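Local coordinates for protein proline iminopeptidase (Streptomyces halstedii, PDB 3WMR) that acts as an amidohydrolase on polyketide substrates, which it meets through a hydrophobic tunnel, and belongs to a family thought to release N-terminal proline from peptides, at residues F29-L42 and W74-T88. Sequence-based numbering, arbitrary orientation.
Sequences FGQYRTWYRVTGDL and WPVVHYDQLGNGGST
T39 and V76 open an antiparallel ladder that illustrates how side-chain hydroxyls can continue a strand pairing where the backbone ladder stops. The two residues exchange two main-chain bonds, T39 N to V76 O at 2.8 Å; R37 and H78 form the next hydrogen-bonded pair, and D80 N reaches W35 O. Beyond D80 the chain loops away through L82, and hydroxyls take over as acceptors. S87 OG receives W35 N almost straight (2.9 Å, 176°). R33 N donates to T88 OG1 at 2.7 Å, and T88 N returns a bond to R33 O. Set beside its backbone N (chi1 -49°), T88 OG1 faces strand 32-39, and CG2 rests near Y32 CD1; a valine here would probably leave R33 N without its acceptor and weaken the hold on the returning loop.

A water bridges R37 O, V76 O, T39 OG1 and H78 ND1, meeting the imidazole at its edge, in plane. H78 runs alongside R37, whose CD lies 3.8 Å from H78 CB, and its NE2 bonds L63 O.

Apolar contacts line the other face: V77 CG2 meets L42 CD2 at 4.0 Å, and T34 CG2 touches Y79 CD2, whose ring packs on helix 100-113. Strand 32-39, antiparallel to both neighbours at the antiparallel edge of the alpha/beta hydrolase sheet, is thus joined to strand 76-80 by backbone bonds with a bridging water at one end, and to the loop that follows by hydroxyls at the other.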
ATOM      1  N   PHE A  29      -2.405  -2.785  21.083  1.00 44.95           N
ATOM      2  CA  PHE A  29      -3.630  -2.714  20.317  1.00 43.83           C
ATOM      3  C   PHE A  29      -4.501  -3.810  20.900  1.00 45.03           C
ATOM      4  O   PHE A  29      -4.391  -4.981  20.518  1.00 44.97           O
ATOM      5  CB  PHE A  29      -3.358  -2.935  18.822  1.00 42.87           C
ATOM      6  CG  PHE A  29      -4.606  -3.042  17.980  1.00 41.99           C
ATOM      7  CD1 PHE A  29      -5.704  -2.210  18.209  1.00 41.08           C
ATOM      8  CD2 PHE A  29      -4.671  -3.953  16.931  1.00 41.64           C
ATOM      9  CE1 PHE A  29      -6.838  -2.304  17.432  1.00 40.82           C
ATOM     10  CE2 PHE A  29      -5.807  -4.050  16.149  1.00 39.81           C
ATOM     11  CZ  PHE A  29      -6.891  -3.227  16.401  1.00 41.66           C
ATOM     12  N   GLY A  30      -5.340  -3.417  21.851  1.00 46.98           N
ATOM     13  CA  GLY A  30      -6.074  -4.360  22.675  1.00 49.33           C
ATOM     14  C   GLY A  30      -5.139  -5.448  23.175  1.00 51.86           C
ATOM     15  O   GLY A  30      -4.118  -5.170  23.807  1.00 52.07           O
ATOM     16  N   GLN A  31      -5.482  -6.684  22.835  1.00 54.91           N
ATOM     17  CA  GLN A  31      -4.746  -7.869  23.252  1.00 57.31           C
ATOM     18  C   GLN A  31      -3.379  -8.032  22.554  1.00 54.92           C
ATOM     19  O   GLN A  31      -2.544  -8.807  23.017  1.00 54.01           O
ATOM     20  CB  GLN A  31      -5.633  -9.084  22.966  1.00 61.02           C
ATOM     21  CG  GLN A  31      -5.078 -10.442  23.355  1.00 65.57           C
ATOM     22  CD  GLN A  31      -5.964 -11.569  22.866  1.00 68.51           C
ATOM     23  OE1 GLN A  31      -7.136 -11.354  22.552  1.00 71.86           O
ATOM     24  NE2 GLN A  31      -5.408 -12.776  22.788  1.00 69.57           N
ATOM     25  N   TYR A  32      -3.150  -7.312  21.454  1.00 51.33           N
ATOM     26  CA  TYR A  32      -1.956  -7.529  20.616  1.00 48.85           C
ATOM     27  C   TYR A  32      -1.068  -6.292  20.577  1.00 47.13           C
ATOM     28  O   TYR A  32      -1.379  -5.293  21.220  1.00 47.59           O
ATOM     29  CB  TYR A  32      -2.375  -7.930  19.193  1.00 47.60           C
ATOM     30  CG  TYR A  32      -3.494  -8.953  19.153  1.00 48.17           C
ATOM     31  CD1 TYR A  32      -3.255 -10.289  19.476  1.00 48.32           C
ATOM     32  CD2 TYR A  32      -4.789  -8.584  18.795  1.00 47.80           C
ATOM     33  CE1 TYR A  32      -4.272 -11.225  19.449  1.00 49.17           C
ATOM     34  CE2 TYR A  32      -5.812  -9.519  18.755  1.00 48.84           C
ATOM     35  CZ  TYR A  32      -5.550 -10.833  19.082  1.00 50.17           C
ATOM     36  OH  TYR A  32      -6.575 -11.763  19.048  1.00 53.39           O
ATOM     37  N   ARG A  33       0.031  -6.372  19.826  1.00 45.47           N
ATOM     38  CA  ARG A  33       0.995  -5.277  19.681  1.00 44.38           C
ATOM     39  C   ARG A  33       1.098  -4.818  18.218  1.00 42.17           C
ATOM     40  O   ARG A  33       1.097  -5.649  17.303  1.00 41.27           O
ATOM     41  CB  ARG A  33       2.384  -5.730  20.137  1.00 45.56           C
ATOM     42  CG  ARG A  33       2.442  -6.412  21.500  1.00 47.67           C
ATOM     43  CD  ARG A  33       2.119  -5.470  22.648  1.00 49.07           C
ATOM     44  NE  ARG A  33       3.032  -4.330  22.690  1.00 50.24           N
ATOM     45  CZ  ARG A  33       2.967  -3.345  23.579  1.00 50.32           C
ATOM     46  NH1 ARG A  33       2.041  -3.356  24.531  1.00 52.37           N
ATOM     47  NH2 ARG A  33       3.835  -2.342  23.517  1.00 49.52           N
ATOM     48  N   THR A  34       1.213  -3.505  18.010  1.00 40.34           N
ATOM     49  CA  THR A  34       1.474  -2.923  16.687  1.00 38.89           C
ATOM     50  C   THR A  34       2.845  -2.269  16.699  1.00 38.44           C
ATOM     51  O   THR A  34       3.094  -1.395  17.523  1.00 40.54           O
ATOM     52  CB  THR A  34       0.438  -1.839  16.323  1.00 37.40           C
ATOM     53  OG1 THR A  34      -0.870  -2.412  16.283  1.00 37.36           O
ATOM     54  CG2 THR A  34       0.752  -1.202  14.968  1.00 36.26           C
ATOM     55  N   TRP A  35       3.713  -2.666  15.772  1.00 37.25           N
ATOM     56  CA  TRP A  35       5.074  -2.136  15.679  1.00 35.90           C
ATOM     57  C   TRP A  35       5.147  -0.903  14.790  1.00 36.25           C
ATOM     58  O   TRP A  35       4.556  -0.873  13.703  1.00 34.96           O
ATOM     59  CB  TRP A  35       6.027  -3.191  15.120  1.00 36.65           C
ATOM     60  CG  TRP A  35       7.471  -2.764  15.128  1.00 36.98           C
ATOM     61  CD1 TRP A  35       8.388  -2.969  16.136  1.00 38.19           C
ATOM     62  CD2 TRP A  35       8.165  -2.049  14.096  1.00 36.09           C
ATOM     63  NE1 TRP A  35       9.601  -2.417  15.791  1.00 37.77           N
ATOM     64  CE2 TRP A  35       9.495  -1.856  14.541  1.00 37.11           C
ATOM     65  CE3 TRP A  35       7.795  -1.554  12.839  1.00 35.20           C
ATOM     66  CZ2 TRP A  35      10.453  -1.183  13.773  1.00 36.89           C
ATOM     67  CZ3 TRP A  35       8.743  -0.891  12.078  1.00 34.66           C
ATOM     68  CH2 TRP A  35      10.063  -0.704  12.552  1.00 35.93           C
ATOM     69  N   TYR A  36       5.919   0.089  15.236  1.00 36.25           N
ATOM     70  CA  TYR A  36       6.055   1.373  14.536  1.00 36.51           C
ATOM     71  C   TYR A  36       7.487   1.895  14.575  1.00 36.69           C
ATOM     72  O   TYR A  36       8.341   1.407  15.318  1.00 38.60           O
ATOM     73  CB  TYR A  36       5.135   2.424  15.177  1.00 35.64           C
ATOM     74  CG  TYR A  36       5.680   2.922  16.502  1.00 37.35           C
ATOM     75  CD1 TYR A  36       5.405   2.240  17.683  1.00 38.66           C
ATOM     76  CD2 TYR A  36       6.507   4.044  16.567  1.00 37.12           C
ATOM     77  CE1 TYR A  36       5.923   2.663  18.896  1.00 39.68           C
ATOM     78  CE2 TYR A  36       7.031   4.475  17.775  1.00 38.07           C
ATOM     79  CZ  TYR A  36       6.733   3.777  18.935  1.00 39.27           C
ATOM     80  OH  TYR A  36       7.229   4.187  20.142  1.00 40.01           O
ATOM     81  N   ARG A  37       7.715   2.943  13.801  1.00 38.02           N
ATOM     82  CA  ARG A  37       8.993   3.643  13.772  1.00 38.07           C
ATOM     83  C   ARG A  37       8.753   5.095  13.314  1.00 36.60           C
ATOM     84  O   ARG A  37       8.033   5.331  12.333  1.00 35.55           O
ATOM     85  CB  ARG A  37       9.934   2.885  12.826  1.00 40.74           C
ATOM     86  CG  ARG A  37      10.869   3.734  11.993  1.00 42.21           C
ATOM     87  CD  ARG A  37      10.988   3.225  10.570  1.00 42.42           C
ATOM     88  NE  ARG A  37      12.339   2.775  10.269  1.00 45.47           N
ATOM     89  CZ  ARG A  37      13.359   3.559   9.921  1.00 45.25           C
ATOM     90  NH1 ARG A  37      13.228   4.874   9.817  1.00 44.95           N
ATOM     91  NH2 ARG A  37      14.533   3.007   9.668  1.00 47.69           N
ATOM     92  N   VAL A  38       9.350   6.057  14.018  1.00 34.56           N
ATOM     93  CA  VAL A  38       9.297   7.465  13.624  1.00 33.16           C
ATOM     94  C   VAL A  38      10.661   7.910  13.120  1.00 34.19           C
ATOM     95  O   VAL A  38      11.703   7.592  13.726  1.00 34.64           O
ATOM     96  CB  VAL A  38       8.885   8.380  14.795  1.00 32.65           C
ATOM     97  CG1 VAL A  38       8.809   9.827  14.334  1.00 32.48           C
ATOM     98  CG2 VAL A  38       7.558   7.932  15.400  1.00 32.33           C
ATOM     99  N   THR A  39      10.662   8.631  12.005  1.00 33.09           N
ATOM    100  CA  THR A  39      11.867   9.304  11.530  1.00 33.95           C
ATOM    101  C   THR A  39      11.616  10.805  11.601  1.00 36.16           C
ATOM    102  O   THR A  39      10.542  11.278  11.208  1.00 34.30           O
ATOM    103  CB  THR A  39      12.229   8.872  10.106  1.00 32.74           C
ATOM    104  OG1 THR A  39      12.143   7.444  10.015  1.00 32.10           O
ATOM    105  CG2 THR A  39      13.635   9.313   9.760  1.00 33.80           C
ATOM    106  N   GLY A  40      12.594  11.540  12.131  1.00 38.04           N
ATOM    107  CA  GLY A  40      12.449  12.975  12.395  1.00 39.47           C
ATOM    108  C   GLY A  40      11.755  13.233  13.723  1.00 40.34           C
ATOM    109  O   GLY A  40      11.621  12.331  14.549  1.00 40.34           O
ATOM    110  N   ASP A  41      11.296  14.466  13.915  1.00 43.24           N
ATOM    111  CA  ASP A  41      10.752  14.912  15.200  1.00 46.85           C
ATOM    112  C   ASP A  41       9.239  15.137  15.104  1.00 46.53           C
ATOM    113  O   ASP A  41       8.802  16.048  14.414  1.00 46.39           O
ATOM    114  CB  ASP A  41      11.477  16.203  15.613  1.00 49.63           C
ATOM    115  CG  ASP A  41      11.159  16.644  17.038  1.00 53.65           C
ATOM    116  OD1 ASP A  41      10.243  16.075  17.685  1.00 54.85           O
ATOM    117  OD2 ASP A  41      11.835  17.585  17.515  1.00 58.40           O
ATOM    118  N   LEU A  42       8.459  14.315  15.816  1.00 48.92           N
ATOM    119  CA  LEU A  42       6.983  14.300  15.709  1.00 51.20           C
ATOM    120  C   LEU A  42       6.320  15.668  15.861  1.00 54.71           C
ATOM    121  O   LEU A  42       5.404  16.009  15.095  1.00 59.55           O
ATOM    122  CB  LEU A  42       6.344  13.344  16.738  1.00 50.15           C
ATOM    123  CG  LEU A  42       6.143  11.856  16.419  1.00 49.68           C
ATOM    124  CD1 LEU A  42       5.175  11.232  17.417  1.00 49.36           C
ATOM    125  CD2 LEU A  42       5.627  11.624  15.007  1.00 49.59           C
ATOM    126  N   TRP A  74       9.429  16.990   7.276  1.00 27.84           N
ATOM    127  CA  TRP A  74       8.258  16.141   7.525  1.00 27.21           C
ATOM    128  C   TRP A  74       8.626  14.934   8.379  1.00 27.45           C
ATOM    129  O   TRP A  74       9.450  14.117   7.954  1.00 28.10           O
ATOM    130  CB  TRP A  74       7.648  15.680   6.197  1.00 26.50           C
ATOM    131  CG  TRP A  74       7.174  16.825   5.427  1.00 26.46           C
ATOM    132  CD1 TRP A  74       7.884  17.542   4.507  1.00 26.88           C
ATOM    133  CD2 TRP A  74       5.896  17.458   5.537  1.00 26.04           C
ATOM    134  NE1 TRP A  74       7.131  18.580   4.041  1.00 26.65           N
ATOM    135  CE2 TRP A  74       5.900  18.549   4.650  1.00 25.98           C
ATOM    136  CE3 TRP A  74       4.747  17.202   6.306  1.00 25.55           C
ATOM    137  CZ2 TRP A  74       4.799  19.395   4.490  1.00 26.45           C
ATOM    138  CZ3 TRP A  74       3.638  18.052   6.150  1.00 26.05           C
ATOM    139  CH2 TRP A  74       3.677  19.134   5.241  1.00 25.71           C
ATOM    140  N   PRO A  75       8.023  14.815   9.580  1.00 27.11           N
ATOM    141  CA  PRO A  75       8.117  13.558  10.316  1.00 27.28           C
ATOM    142  C   PRO A  75       7.438  12.438   9.550  1.00 27.53           C
ATOM    143  O   PRO A  75       6.377  12.654   8.939  1.00 26.36           O
ATOM    144  CB  PRO A  75       7.342  13.825  11.623  1.00 27.06           C
ATOM    145  CG  PRO A  75       6.935  15.254  11.609  1.00 26.32           C
ATOM    146  CD  PRO A  75       7.028  15.725  10.186  1.00 26.79           C
ATOM    147  N   VAL A  76       8.046  11.253   9.570  1.00 28.08           N
ATOM    148  CA  VAL A  76       7.517  10.115   8.848  1.00 27.76           C
ATOM    149  C   VAL A  76       7.328   8.916   9.789  1.00 28.15           C
ATOM    150  O   VAL A  76       8.273   8.505  10.485  1.00 29.32           O
ATOM    151  CB  VAL A  76       8.422   9.757   7.660  1.00 27.52           C
ATOM    152  CG1 VAL A  76       7.896   8.538   6.927  1.00 28.13           C
ATOM    153  CG2 VAL A  76       8.530  10.932   6.691  1.00 27.05           C
ATOM    154  N   VAL A  77       6.105   8.378   9.808  1.00 26.77           N
ATOM    155  CA  VAL A  77       5.751   7.234  10.631  1.00 26.68           C
ATOM    156  C   VAL A  77       5.541   6.001   9.760  1.00 27.26           C
ATOM    157  O   VAL A  77       4.557   5.926   8.997  1.00 25.10           O
ATOM    158  CB  VAL A  77       4.482   7.496  11.467  1.00 27.35           C
ATOM    159  CG1 VAL A  77       4.140   6.282  12.324  1.00 28.11           C
ATOM    160  CG2 VAL A  77       4.665   8.742  12.337  1.00 27.35           C
ATOM    161  N   HIS A  78       6.497   5.060   9.838  1.00 26.33           N
ATOM    162  CA  HIS A  78       6.325   3.727   9.256  1.00 26.95           C
ATOM    163  C   HIS A  78       5.729   2.816  10.310  1.00 27.06           C
ATOM    164  O   HIS A  78       6.046   2.957  11.489  1.00 27.64           O
ATOM    165  CB  HIS A  78       7.651   3.109   8.806  1.00 27.35           C
ATOM    166  CG  HIS A  78       8.230   3.727   7.576  1.00 26.89           C
ATOM    167  ND1 HIS A  78       8.931   4.913   7.600  1.00 26.79           N
ATOM    168  CD2 HIS A  78       8.254   3.304   6.293  1.00 26.69           C
ATOM    169  CE1 HIS A  78       9.341   5.205   6.380  1.00 26.24           C
ATOM    170  NE2 HIS A  78       8.944   4.245   5.569  1.00 25.55           N
ATOM    171  N   TYR A  79       4.862   1.895   9.898  1.00 26.95           N
ATOM    172  CA  TYR A  79       4.422   0.829  10.799  1.00 28.06           C
ATOM    173  C   TYR A  79       4.023  -0.469  10.089  1.00 28.23           C
ATOM    174  O   TYR A  79       3.674  -0.470   8.916  1.00 27.55           O
ATOM    175  CB  TYR A  79       3.312   1.320  11.734  1.00 28.04           C
ATOM    176  CG  TYR A  79       1.887   1.281  11.204  1.00 27.49           C
ATOM    177  CD1 TYR A  79       1.367   2.336  10.451  1.00 27.03           C
ATOM    178  CD2 TYR A  79       1.027   0.219  11.520  1.00 27.33           C
ATOM    179  CE1 TYR A  79       0.050   2.320  10.002  1.00 25.71           C
ATOM    180  CE2 TYR A  79      -0.292   0.198  11.069  1.00 27.06           C
ATOM    181  CZ  TYR A  79      -0.776   1.252  10.308  1.00 26.71           C
ATOM    182  OH  TYR A  79      -2.087   1.249   9.849  1.00 25.77           O
ATOM    183  N   ASP A  80       4.103  -1.572  10.828  1.00 29.20           N
ATOM    184  CA  ASP A  80       3.689  -2.881  10.339  1.00 29.60           C
ATOM    185  C   ASP A  80       2.313  -3.158  10.868  1.00 29.54           C
ATOM    186  O   ASP A  80       2.093  -3.153  12.070  1.00 31.35           O
ATOM    187  CB  ASP A  80       4.607  -3.987  10.841  1.00 29.98           C
ATOM    188  CG  ASP A  80       5.968  -3.955  10.204  1.00 29.93           C
ATOM    189  OD1 ASP A  80       6.135  -3.363   9.115  1.00 29.58           O
ATOM    190  OD2 ASP A  80       6.871  -4.539  10.812  1.00 30.27           O
ATOM    191  N   GLN A  81       1.385  -3.394   9.960  1.00 29.36           N
ATOM    192  CA  GLN A  81       0.030  -3.779  10.314  1.00 30.00           C
ATOM    193  C   GLN A  81      -0.018  -5.143  11.016  1.00 31.03           C
ATOM    194  O   GLN A  81       0.885  -5.967  10.882  1.00 31.57           O
ATOM    195  CB  GLN A  81      -0.849  -3.739   9.061  1.00 28.68           C
ATOM    196  CG  GLN A  81      -1.016  -2.313   8.552  1.00 27.61           C
ATOM    197  CD  GLN A  81      -1.424  -2.217   7.096  1.00 25.96           C
ATOM    198  OE1 GLN A  81      -2.282  -2.964   6.625  1.00 24.16           O
ATOM    199  NE2 GLN A  81      -0.845  -1.248   6.389  1.00 25.41           N
ATOM    200  N   LEU A  82      -1.076  -5.365  11.783  1.00 33.68           N
ATOM    201  CA  LEU A  82      -1.194  -6.587  12.583  1.00 35.04           C
ATOM    202  C   LEU A  82      -1.149  -7.806  11.688  1.00 34.49           C
ATOM    203  O   LEU A  82      -1.813  -7.842  10.661  1.00 33.58           O
ATOM    204  CB  LEU A  82      -2.501  -6.598  13.368  1.00 36.49           C
ATOM    205  CG  LEU A  82      -2.708  -7.771  14.335  1.00 38.61           C
ATOM    206  CD1 LEU A  82      -1.760  -7.657  15.523  1.00 40.19           C
ATOM    207  CD2 LEU A  82      -4.154  -7.836  14.810  1.00 39.41           C
ATOM    208  N   GLY A  83      -0.377  -8.806  12.103  1.00 35.50           N
ATOM    209  CA  GLY A  83      -0.293 -10.078  11.397  1.00 34.82           C
ATOM    210  C   GLY A  83       1.060 -10.321  10.757  1.00 34.27           C
ATOM    211  O   GLY A  83       1.394 -11.467  10.435  1.00 35.38           O
ATOM    212  N   ASN A  84       1.847  -9.268  10.558  1.00 32.97           N
ATOM    213  CA  ASN A  84       3.179  -9.439   9.962  1.00 32.66           C
ATOM    214  C   ASN A  84       4.212  -8.434  10.459  1.00 32.95           C
ATOM    215  O   ASN A  84       3.883  -7.488  11.169  1.00 32.90           O
ATOM    216  CB  ASN A  84       3.099  -9.394   8.424  1.00 32.29           C
ATOM    217  CG  ASN A  84       4.069 -10.362   7.759  1.00 32.01           C
ATOM    218  OD1 ASN A  84       4.732 -11.149   8.430  1.00 32.11           O
ATOM    219  ND2 ASN A  84       4.147 -10.311   6.440  1.00 31.13           N
ATOM    220  N   GLY A  85       5.471  -8.659  10.090  1.00 33.82           N
ATOM    221  CA  GLY A  85       6.562  -7.798  10.521  1.00 34.90           C
ATOM    222  C   GLY A  85       6.716  -7.785  12.034  1.00 36.05           C
ATOM    223  O   GLY A  85       6.615  -8.830  12.689  1.00 36.30           O
ATOM    224  N   GLY A  86       6.931  -6.595  12.589  1.00 35.95           N
ATOM    225  CA  GLY A  86       7.213  -6.438  14.010  1.00 37.06           C
ATOM    226  C   GLY A  86       5.986  -6.510  14.892  1.00 38.04           C
ATOM    227  O   GLY A  86       6.110  -6.499  16.114  1.00 39.20           O
ATOM    228  N   SER A  87       4.800  -6.569  14.287  1.00 37.61           N
ATOM    229  CA  SER A  87       3.551  -6.654  15.046  1.00 38.52           C
ATOM    230  C   SER A  87       3.255  -8.103  15.420  1.00 40.03           C
ATOM    231  O   SER A  87       3.975  -9.003  15.013  1.00 40.22           O
ATOM    232  CB  SER A  87       2.411  -6.039  14.235  1.00 36.87           C
ATOM    233  OG  SER A  87       2.737  -4.693  13.897  1.00 35.73           O
ATOM    234  N   THR A  88       2.203  -8.323  16.206  1.00 42.20           N
ATOM    235  CA  THR A  88       1.828  -9.672  16.627  1.00 42.95           C
ATOM    236  C   THR A  88       1.461 -10.529  15.405  1.00 42.99           C
ATOM    237  O   THR A  88       0.654 -10.117  14.569  1.00 41.77           O
ATOM    238  CB  THR A  88       0.637  -9.654  17.621  1.00 43.75           C
ATOM    239  OG1 THR A  88       0.885  -8.698  18.660  1.00 43.58           O
ATOM    240  CG2 THR A  88       0.414 -11.032  18.256  1.00 43.74           C
TER
HETATM  241  O   HOH W   1       9.802   6.126  10.036  1.00 26.52           O